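Local coordinates for 3-oxoacyl-[acyl-carrier-protein] reductase (Sinorhizobium meliloti, PDB 3U9L), which belongs to the short-chain dehydrogenase/reductase family and probably reduces 3-oxoacyl groups on acyl-carrier protein with NADPH, at residues T11-G16 with V32-R37; L66-Q71 with Q123-A128; L91-G96 with L141-S146. All coordinates share one frame; numbering follows the deposited sequence.

How the interactions relate
The three contacts lie along the C-terminal ends of the strands of one Rossmann-type sheet, the side on which this family binds its cofactor. Interaction 1 sets the glycine-rich loop against strand 31-36, and its centre lies about 11 Å from that of interaction 3, which pairs the central strands 90-93 and 139-144. Thr11 joins the two: its OG1 lies 3.1 Å from Ala95 N. Interaction 2, centred about 13 Å from each of the others, brings the loop after strand 61-65 onto helix 108-136; Met36 O is 2.8 Å from Leu66 N, and Asn126 OD1 is 2.8 Å from His93 NE2. By family analogy, the loops at 11-16, 66-71 and 94-96 probably border the NADPH pocket.

Interaction 1 of 3, residues T11-G16 with V32-R37; sequences TGASSG and VYASMR
Arg37 folds back from the end of strand 31-36 to meet Ser14 in the glycine-rich loop. Its chain leaves almost eclipsed (chi1 -12°) and then bends at chi2 and chi3, which carries the guanidinium alongside 12-14. NH1 makes a weak, strongly bent hydrogen bond of 2.9 Å to Ser14 OG, which stands obliquely to the guanidinium, while Ala13 N lies at the edge of that group. Ser14 also meets Met36, whose SE lies 3.8 Å from Ser14 CB; a bend at chi3 turns the selenomethionine CE towards Ala13 O. Further along, Ala13 CB comes within 3.9 Å of Ala34 CB, a small apolar contact. Between these contacts Ala13 N gives Ser35 O a hydrogen bond of 3.0 Å, nearly straight at 167°. Ser35 OG is bonded to Ile10 O and to a water, which in turn accepts from Gly12 N at 3.1 Å. A leucine in place of Arg37 would remove the guanidinium, and Ser14 OG, without NH1, would probably be freer to turn. The sequence TGASSG begins the cofactor-binding motif of this family. Across these segments the loop is held by one backbone bond and by close packing of small side chains. The guanidinium is only weakly bonded to Ser14, and its place just after the second strand is consistent with that of the basic residue that meets the 2'-phosphate in many NADPH-dependent relatives.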
loop_
_atom_site.group_PDB
_atom_site.type_symbol
_atom_site.label_atom_id
_atom_site.label_comp_id
_atom_site.label_asym_id
_atom_site.label_seq_id
_atom_site.Cartn_x
_atom_site.Cartn_y
_atom_site.Cartn_z
ATOM N N THR A 11 -3.136 -10.044 -17.487
ATOM C CA THR A 11 -4.179 -10.477 -16.574
ATOM C C THR A 11 -5.372 -9.487 -16.562
ATOM O O THR A 11 -5.246 -8.315 -16.955
ATOM C CB THR A 11 -3.647 -10.753 -15.154
ATOM O OG1 THR A 11 -3.149 -9.539 -14.581
ATOM C CG2 THR A 11 -2.515 -11.827 -15.201
ATOM N N GLY A 12 -6.531 -9.995 -16.164
ATOM C CA GLY A 12 -7.732 -9.171 -16.039
ATOM C C GLY A 12 -8.031 -8.448 -17.332
ATOM O O GLY A 12 -8.357 -7.268 -17.322
ATOM N N ALA A 13 -7.906 -9.156 -18.446
ATOM C CA ALA A 13 -8.070 -8.548 -19.765
ATOM C C ALA A 13 -9.483 -8.606 -20.364
ATOM O O ALA A 13 -9.620 -8.422 -21.568
ATOM C CB ALA A 13 -7.131 -9.140 -20.720
ATOM N N SER A 14 -10.512 -8.848 -19.549
ATOM C CA SER A 14 -11.868 -8.989 -20.093
ATOM C C SER A 14 -12.413 -7.716 -20.710
ATOM O O SER A 14 -13.194 -7.771 -21.639
ATOM C CB SER A 14 -12.854 -9.506 -19.046
ATOM O OG SER A 14 -12.837 -8.696 -17.902
ATOM N N SER A 15 -11.993 -6.570 -20.196
ATOM C CA SER A 15 -12.424 -5.283 -20.706
ATOM C C SER A 15 -11.417 -4.221 -20.245
ATOM O O SER A 15 -10.336 -4.558 -19.712
ATOM C CB SER A 15 -13.795 -4.943 -20.117
ATOM O OG SER A 15 -13.729 -5.061 -18.697
ATOM N N GLY A 16 -11.768 -2.948 -20.423
ATOM C CA GLY A 16 -11.002 -1.863 -19.806
ATOM C C GLY A 16 -9.643 -1.683 -20.448
ATOM O O GLY A 16 -9.501 -1.918 -21.665
ATOM N N VAL A 32 -0.367 -12.603 -28.086
ATOM C CA VAL A 32 -0.968 -12.060 -26.873
ATOM C C VAL A 32 -1.947 -13.021 -26.201
ATOM O O VAL A 32 -2.950 -13.430 -26.791
ATOM C CB VAL A 32 -1.664 -10.685 -27.101
ATOM C CG1 VAL A 32 -2.165 -10.134 -25.788
ATOM C CG2 VAL A 32 -0.703 -9.692 -27.757
ATOM N N TYR A 33 -1.645 -13.404 -24.957
ATOM C CA TYR A 33 -2.615 -14.146 -24.171
ATOM C C TYR A 33 -3.430 -13.228 -23.318
ATOM O O TYR A 33 -2.920 -12.670 -22.339
ATOM C CB TYR A 33 -1.913 -15.171 -23.314
ATOM C CG TYR A 33 -1.413 -16.315 -24.133
ATOM C CD1 TYR A 33 -0.078 -16.365 -24.551
ATOM C CD2 TYR A 33 -2.261 -17.345 -24.494
ATOM C CE1 TYR A 33 0.386 -17.383 -25.279
ATOM C CE2 TYR A 33 -1.788 -18.397 -25.213
ATOM C CZ TYR A 33 -0.482 -18.413 -25.614
ATOM O OH TYR A 33 -0.006 -19.455 -26.367
ATOM N N ALA A 34 -4.690 -13.039 -23.683
ATOM C CA ALA A 34 -5.536 -12.165 -22.905
ATOM C C ALA A 34 -6.310 -13.029 -21.909
ATOM O O ALA A 34 -7.314 -13.664 -22.269
ATOM C CB ALA A 34 -6.490 -11.370 -23.823
ATOM N N SER A 35 -5.888 -13.033 -20.647
ATOM C CA SER A 35 -6.453 -13.960 -19.687
ATOM C C SER A 35 -7.513 -13.311 -18.794
ATOM O O SER A 35 -7.532 -12.082 -18.613
ATOM C CB SER A 35 -5.346 -14.575 -18.811
ATOM O OG SER A 35 -5.038 -13.671 -17.767
HETATM N N MSE A 36 -8.392 -14.142 -18.240
HETATM C CA MSE A 36 -9.499 -13.666 -17.381
HETATM C C MSE A 36 -10.179 -14.846 -16.676
HETATM O O MSE A 36 -9.986 -15.977 -17.056
HETATM C CB MSE A 36 -10.535 -12.904 -18.222
HETATM C CG MSE A 36 -11.322 -13.799 -19.190
HETATM SE SE MSE A 36 -12.042 -12.798 -20.778
HETATM C CE MSE A 36 -10.340 -12.433 -21.726
ATOM N N ARG A 37 -10.965 -14.562 -15.648
ATOM C CA ARG A 37 -11.665 -15.575 -14.864
ATOM C C ARG A 37 -12.966 -16.028 -15.563
ATOM O O ARG A 37 -13.574 -15.291 -16.322
ATOM C CB ARG A 37 -12.040 -14.989 -13.497
ATOM C CG ARG A 37 -11.352 -13.615 -13.179
ATOM C CD ARG A 37 -11.955 -12.339 -13.931
ATOM N NE ARG A 37 -11.098 -11.624 -14.931
ATOM C CZ ARG A 37 -11.404 -10.398 -15.345
ATOM N NH1 ARG A 37 -10.711 -9.766 -16.268
ATOM N NH2 ARG A 37 -12.467 -9.809 -14.823
HETATM O O HOH W 1 -6.344 -13.077 -15.585
#

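Interaction 2 of 3, residues L66-Q71 with Q123-A128; sequences LDVQSQ and QRVNRA
With CG beside its backbone N (chi1 -72°) and the chain extended from CG to NE, Arg124 reaches from its helix to the carbonyl of Val68; Gln71 comes across it, CG anti to the backbone N (chi1 -172°) and the chain bent at chi2. Arg124 NH1 binds Val68 O at 3.0 Å, in the carbonyl plane on a lone pair, while Gln69 O sits over one guanidinium face. Asp116 supplies a salt bridge to the same NH1. Gln71 NE2 donates to Arg124 O at 3.1 Å, on the opposite face of that carbonyl from the helical bond of Ala128 N, and also bonds Asp75 OD1. Gln71 OE1 lies 3.2 Å from Arg124 CG, and takes a bond from a water that also accepts from Arg127 NE. Deeper in, Val68 CG1 meets Val125 CG2 at 4.0 Å. Pro108 of the second subunit packs on Gln71 and Arg124. The loop is shaped by an Asx turn, Asp67 OD1 accepting from Gln69 N, and Ser70 is the N-cap of helix 71-85, its OG bonded to Ser73 N. This is the loop after the third strand of the Rossmann fold, where the Asp-Val pair of related reductases commonly borders the adenine.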
loop_
_atom_site.group_PDB
_atom_site.type_symbol
_atom_site.label_atom_id
_atom_site.label_comp_id
_atom_site.label_asym_id
_atom_site.label_seq_id
_atom_site.Cartn_x
_atom_site.Cartn_y
_atom_site.Cartn_z
ATOM N N LEU A 66 -7.856 -17.651 -16.515
ATOM C CA LEU A 66 -6.862 -17.458 -15.452
ATOM C C LEU A 66 -7.510 -16.645 -14.351
ATOM O O LEU A 66 -7.786 -15.444 -14.497
ATOM C CB LEU A 66 -5.588 -16.797 -16.006
ATOM C CG LEU A 66 -4.329 -16.680 -15.125
ATOM C CD1 LEU A 66 -3.082 -16.207 -15.910
ATOM C CD2 LEU A 66 -4.631 -15.743 -13.989
ATOM N N ASP A 67 -7.814 -17.328 -13.266
ATOM C CA ASP A 67 -8.448 -16.712 -12.125
ATOM C C ASP A 67 -7.335 -16.335 -11.144
ATOM O O ASP A 67 -6.784 -17.211 -10.502
ATOM C CB ASP A 67 -9.328 -17.749 -11.466
ATOM C CG ASP A 67 -10.015 -17.230 -10.231
ATOM O OD1 ASP A 67 -9.781 -16.067 -9.803
ATOM O OD2 ASP A 67 -10.857 -17.977 -9.700
ATOM N N VAL A 68 -7.039 -15.046 -10.982
ATOM C CA VAL A 68 -5.844 -14.674 -10.231
ATOM C C VAL A 68 -6.039 -14.899 -8.753
ATOM O O VAL A 68 -5.104 -14.733 -7.979
ATOM C CB VAL A 68 -5.478 -13.208 -10.418
ATOM C CG1 VAL A 68 -5.009 -12.956 -11.838
ATOM C CG2 VAL A 68 -6.713 -12.298 -10.032
ATOM N N GLN A 69 -7.256 -15.237 -8.341
ATOM C CA GLN A 69 -7.510 -15.498 -6.930
ATOM C C GLN A 69 -7.259 -16.990 -6.626
ATOM O O GLN A 69 -7.322 -17.408 -5.471
ATOM C CB GLN A 69 -8.920 -15.038 -6.517
ATOM C CG GLN A 69 -9.028 -13.538 -6.304
ATOM C CD GLN A 69 -10.449 -13.019 -6.016
ATOM O OE1 GLN A 69 -10.748 -12.572 -4.894
ATOM N NE2 GLN A 69 -11.317 -13.039 -7.023
ATOM N N SER A 70 -6.948 -17.786 -7.656
ATOM C CA SER A 70 -6.712 -19.211 -7.447
ATOM C C SER A 70 -5.321 -19.617 -7.896
ATOM O O SER A 70 -5.017 -19.565 -9.099
ATOM C CB SER A 70 -7.779 -20.054 -8.157
ATOM O OG SER A 70 -7.284 -21.353 -8.406
ATOM N N GLN A 71 -4.455 -20.026 -6.957
ATOM C CA GLN A 71 -3.090 -20.436 -7.389
ATOM C C GLN A 71 -3.161 -21.561 -8.393
ATOM O O GLN A 71 -2.432 -21.578 -9.376
ATOM C CB GLN A 71 -2.168 -20.821 -6.231
ATOM C CG GLN A 71 -0.699 -21.039 -6.732
ATOM C CD GLN A 71 0.004 -19.715 -6.982
ATOM O OE1 GLN A 71 -0.004 -18.860 -6.105
ATOM N NE2 GLN A 71 0.651 -19.552 -8.147
ATOM N N GLN A 123 1.136 -11.570 -6.934
ATOM C CA GLN A 123 2.083 -12.458 -6.321
ATOM C C GLN A 123 1.875 -13.918 -6.798
ATOM O O GLN A 123 2.854 -14.652 -7.060
ATOM C CB GLN A 123 2.007 -12.324 -4.792
ATOM C CG GLN A 123 3.137 -13.057 -3.976
ATOM C CD GLN A 123 4.545 -12.555 -4.264
ATOM O OE1 GLN A 123 4.739 -11.503 -4.901
ATOM N NE2 GLN A 123 5.558 -13.343 -3.821
ATOM N N ARG A 124 0.631 -14.357 -6.885
ATOM C CA ARG A 124 0.338 -15.675 -7.455
ATOM C C ARG A 124 0.890 -15.778 -8.860
ATOM O O ARG A 124 1.549 -16.737 -9.210
ATOM C CB ARG A 124 -1.193 -15.941 -7.477
ATOM C CG ARG A 124 -1.731 -16.197 -6.107
ATOM C CD ARG A 124 -3.215 -16.549 -6.101
ATOM N NE ARG A 124 -3.639 -16.449 -4.725
ATOM C CZ ARG A 124 -4.323 -15.426 -4.216
ATOM N NH1 ARG A 124 -4.767 -14.442 -4.993
ATOM N NH2 ARG A 124 -4.583 -15.419 -2.932
ATOM N N VAL A 125 0.598 -14.787 -9.673
ATOM C CA VAL A 125 1.065 -14.782 -11.042
ATOM C C VAL A 125 2.594 -14.720 -11.109
ATOM O O VAL A 125 3.239 -15.482 -11.869
ATOM C CB VAL A 125 0.410 -13.631 -11.876
ATOM C CG1 VAL A 125 1.052 -13.569 -13.317
ATOM C CG2 VAL A 125 -1.079 -13.878 -11.979
ATOM N N ASN A 126 3.201 -13.827 -10.327
ATOM C CA ASN A 126 4.655 -13.760 -10.334
ATOM C C ASN A 126 5.342 -15.070 -9.885
ATOM O O ASN A 126 6.328 -15.519 -10.484
ATOM C CB ASN A 126 5.138 -12.582 -9.464
ATOM C CG ASN A 126 5.052 -11.278 -10.201
ATOM O OD1 ASN A 126 5.195 -11.249 -11.399
ATOM N ND2 ASN A 126 4.791 -10.197 -9.496
ATOM N N ARG A 127 4.830 -15.660 -8.807
ATOM C CA ARG A 127 5.432 -16.870 -8.307
ATOM C C ARG A 127 5.352 -18.005 -9.350
ATOM O O ARG A 127 6.251 -18.872 -9.418
ATOM C CB ARG A 127 4.817 -17.275 -6.972
ATOM C CG ARG A 127 5.484 -16.499 -5.794
ATOM C CD ARG A 127 4.786 -16.807 -4.423
ATOM N NE ARG A 127 4.734 -18.246 -4.107
ATOM C CZ ARG A 127 5.758 -18.967 -3.660
ATOM N NH1 ARG A 127 5.586 -20.269 -3.436
ATOM N NH2 ARG A 127 6.953 -18.408 -3.441
ATOM N N ALA A 128 4.308 -17.982 -10.177
ATOM C CA ALA A 128 4.165 -18.961 -11.277
ATOM C C ALA A 128 5.058 -18.665 -12.483
ATOM O O ALA A 128 5.694 -19.567 -13.048
ATOM C CB ALA A 128 2.643 -19.046 -11.728
HETATM O O HOH W 2 2.129 -19.171 -4.466
#

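Interaction 3 of 3, residues L91-G96 with L141-S146; sequences LIHNAG and LIWISS
His93 and Trp143 stack face to face, their side chains lying side by side and pointing the same way from neighbouring strands. The imidazole and the six-membered ring have centroids 4.4 Å apart and planes 28° from parallel, and His93 CD2 sits 3.8 Å above the plane of the Trp143 ring, over its centre. Matching first torsions, with CG beside the backbone N in both (chi1 -71° for His93, -60° for Trp143), bring the rings over each other. Beneath them the backbones run in parallel register. Ile142 N binds Leu91 O at 2.8 Å, Ile142 O takes the N-H of His93, and Ile144 N closes the ladder on His93 O at 3.0 Å. Leu141 CA and Ile92 CA add CA-H...O contacts to the same row. Leu91 and Leu141 share the face of the rings; on the other face Ile92 CG2 lies 4.2 Å from both Ile142 CG2 and Ile144 CD1.

These are the fourth and fifth strands of the Rossmann sheet, joined through helix 108-136 in a beta-alpha-beta crossover, and HNAG at the end of the first is this protein's version of the family's NNAG motif. Beyond the ladder Asn94 OD1 lies 3.6 Å from Ile144 CG1, and Thr11 OG1 bonds both Asn94 N and Ala95 N, tying this turn to the glycine-rich loop. Further out, Asn126 OD1 of the crossover helix is hydrogen-bonded to His93 NE2, which, with the stack, helps set the rotation of the imidazole, and Met167 and Ala171 of helix 158-179 pack on Trp143. Ile248 of helix 242-252 packs on the isoleucine face, touching Ile92, Ile142 and Ile144. At the strand end Lys164 NZ binds Ile144 O, and Asp168 OD2 is hydrogen-bonded to Ser145 OG.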
loop_
_atom_site.group_PDB
_atom_site.type_symbol
_atom_site.label_atom_id
_atom_site.label_comp_id
_atom_site.label_asym_id
_atom_site.label_seq_id
_atom_site.Cartn_x
_atom_site.Cartn_y
_atom_site.Cartn_z
ATOM N N LEU A 91 5.071 -9.809 -19.191
ATOM C CA LEU A 91 4.050 -10.147 -18.223
ATOM C C LEU A 91 3.392 -8.818 -17.809
ATOM O O LEU A 91 4.082 -7.888 -17.321
ATOM C CB LEU A 91 4.694 -10.861 -17.037
ATOM C CG LEU A 91 3.809 -11.200 -15.838
ATOM C CD1 LEU A 91 2.664 -12.100 -16.358
ATOM C CD2 LEU A 91 4.592 -11.893 -14.705
ATOM N N ILE A 92 2.088 -8.703 -18.075
ATOM C CA ILE A 92 1.358 -7.470 -17.791
ATOM C C ILE A 92 0.373 -7.667 -16.642
ATOM O O ILE A 92 -0.666 -8.333 -16.783
ATOM C CB ILE A 92 0.692 -6.828 -19.066
ATOM C CG1 ILE A 92 1.664 -6.790 -20.265
ATOM C CG2 ILE A 92 0.146 -5.427 -18.738
ATOM C CD1 ILE A 92 1.046 -6.120 -21.573
ATOM N N HIS A 93 0.741 -7.116 -15.485
ATOM C CA HIS A 93 -0.104 -7.187 -14.315
ATOM C C HIS A 93 -1.186 -6.099 -14.390
ATOM O O HIS A 93 -0.915 -4.905 -14.189
ATOM C CB HIS A 93 0.706 -7.003 -13.034
ATOM C CG HIS A 93 1.589 -8.163 -12.715
ATOM N ND1 HIS A 93 1.104 -9.345 -12.229
ATOM C CD2 HIS A 93 2.939 -8.305 -12.813
ATOM C CE1 HIS A 93 2.112 -10.179 -11.997
ATOM N NE2 HIS A 93 3.225 -9.576 -12.362
ATOM N N ASN A 94 -2.418 -6.511 -14.614
ATOM C CA ASN A 94 -3.500 -5.552 -14.800
ATOM C C ASN A 94 -4.715 -5.935 -13.982
ATOM O O ASN A 94 -5.456 -5.070 -13.556
ATOM C CB ASN A 94 -3.857 -5.434 -16.288
ATOM C CG ASN A 94 -5.137 -4.608 -16.529
ATOM O OD1 ASN A 94 -5.137 -3.392 -16.399
ATOM N ND2 ASN A 94 -6.201 -5.272 -16.902
ATOM N N ALA A 95 -4.972 -7.216 -13.741
ATOM C CA ALA A 95 -6.142 -7.508 -12.868
ATOM C C ALA A 95 -6.347 -6.466 -11.718
ATOM O O ALA A 95 -5.399 -6.135 -10.991
ATOM C CB ALA A 95 -6.073 -9.008 -12.311
ATOM N N GLY A 96 -7.571 -5.962 -11.532
ATOM C CA GLY A 96 -7.852 -4.957 -10.512
ATOM C C GLY A 96 -9.344 -4.807 -10.234
ATOM O O GLY A 96 -10.180 -5.440 -10.895
ATOM N N LEU A 141 8.418 -7.052 -17.093
ATOM C CA LEU A 141 7.212 -6.928 -16.295
ATOM C C LEU A 141 6.672 -5.537 -16.495
ATOM O O LEU A 141 7.409 -4.522 -16.363
ATOM C CB LEU A 141 7.503 -7.111 -14.785
ATOM C CG LEU A 141 7.305 -8.490 -14.195
ATOM C CD1 LEU A 141 8.178 -9.442 -15.092
ATOM C CD2 LEU A 141 7.776 -8.511 -12.780
ATOM N N ILE A 142 5.383 -5.470 -16.786
ATOM C CA ILE A 142 4.710 -4.184 -16.844
ATOM C C ILE A 142 3.610 -4.225 -15.806
ATOM O O ILE A 142 2.784 -5.153 -15.780
ATOM C CB ILE A 142 4.104 -3.933 -18.289
ATOM C CG1 ILE A 142 5.199 -3.968 -19.362
ATOM C CG2 ILE A 142 3.320 -2.644 -18.360
ATOM C CD1 ILE A 142 4.693 -3.680 -20.770
ATOM N N TRP A 143 3.552 -3.209 -14.955
ATOM C CA TRP A 143 2.507 -3.171 -13.941
ATOM C C TRP A 143 1.604 -2.004 -14.288
ATOM O O TRP A 143 2.092 -0.926 -14.657
ATOM C CB TRP A 143 3.162 -2.915 -12.571
ATOM C CG TRP A 143 4.182 -3.957 -12.123
ATOM C CD1 TRP A 143 5.472 -4.138 -12.618
ATOM C CD2 TRP A 143 4.015 -4.917 -11.079
ATOM N NE1 TRP A 143 6.117 -5.171 -11.915
ATOM C CE2 TRP A 143 5.251 -5.648 -10.965
ATOM C CE3 TRP A 143 2.960 -5.229 -10.206
ATOM C CZ2 TRP A 143 5.417 -6.672 -10.030
ATOM C CZ3 TRP A 143 3.151 -6.203 -9.262
ATOM C CH2 TRP A 143 4.352 -6.929 -9.192
ATOM N N ILE A 144 0.299 -2.184 -14.178
ATOM C CA ILE A 144 -0.624 -1.042 -14.333
ATOM C C ILE A 144 -0.877 -0.553 -12.960
ATOM O O ILE A 144 -1.530 -1.221 -12.140
ATOM C CB ILE A 144 -1.972 -1.415 -14.992
ATOM C CG1 ILE A 144 -1.754 -2.245 -16.242
ATOM C CG2 ILE A 144 -2.864 -0.132 -15.214
ATOM C CD1 ILE A 144 -0.847 -1.610 -17.226
ATOM N N SER A 145 -0.336 0.612 -12.668
ATOM C CA SER A 145 -0.385 1.123 -11.344
ATOM C C SER A 145 -1.550 2.124 -11.380
ATOM O O SER A 145 -2.526 1.893 -12.101
ATOM C CB SER A 145 0.928 1.827 -11.041
ATOM O OG SER A 145 0.993 2.266 -9.717
ATOM N N SER A 146 -1.416 3.231 -10.648
ATOM C CA SER A 146 -2.498 4.189 -10.514
ATOM C C SER A 146 -1.946 5.558 -10.121
ATOM O O SER A 146 -1.154 5.668 -9.199
ATOM C CB SER A 146 -3.447 3.670 -9.420
ATOM O OG SER A 146 -4.492 4.558 -9.180
#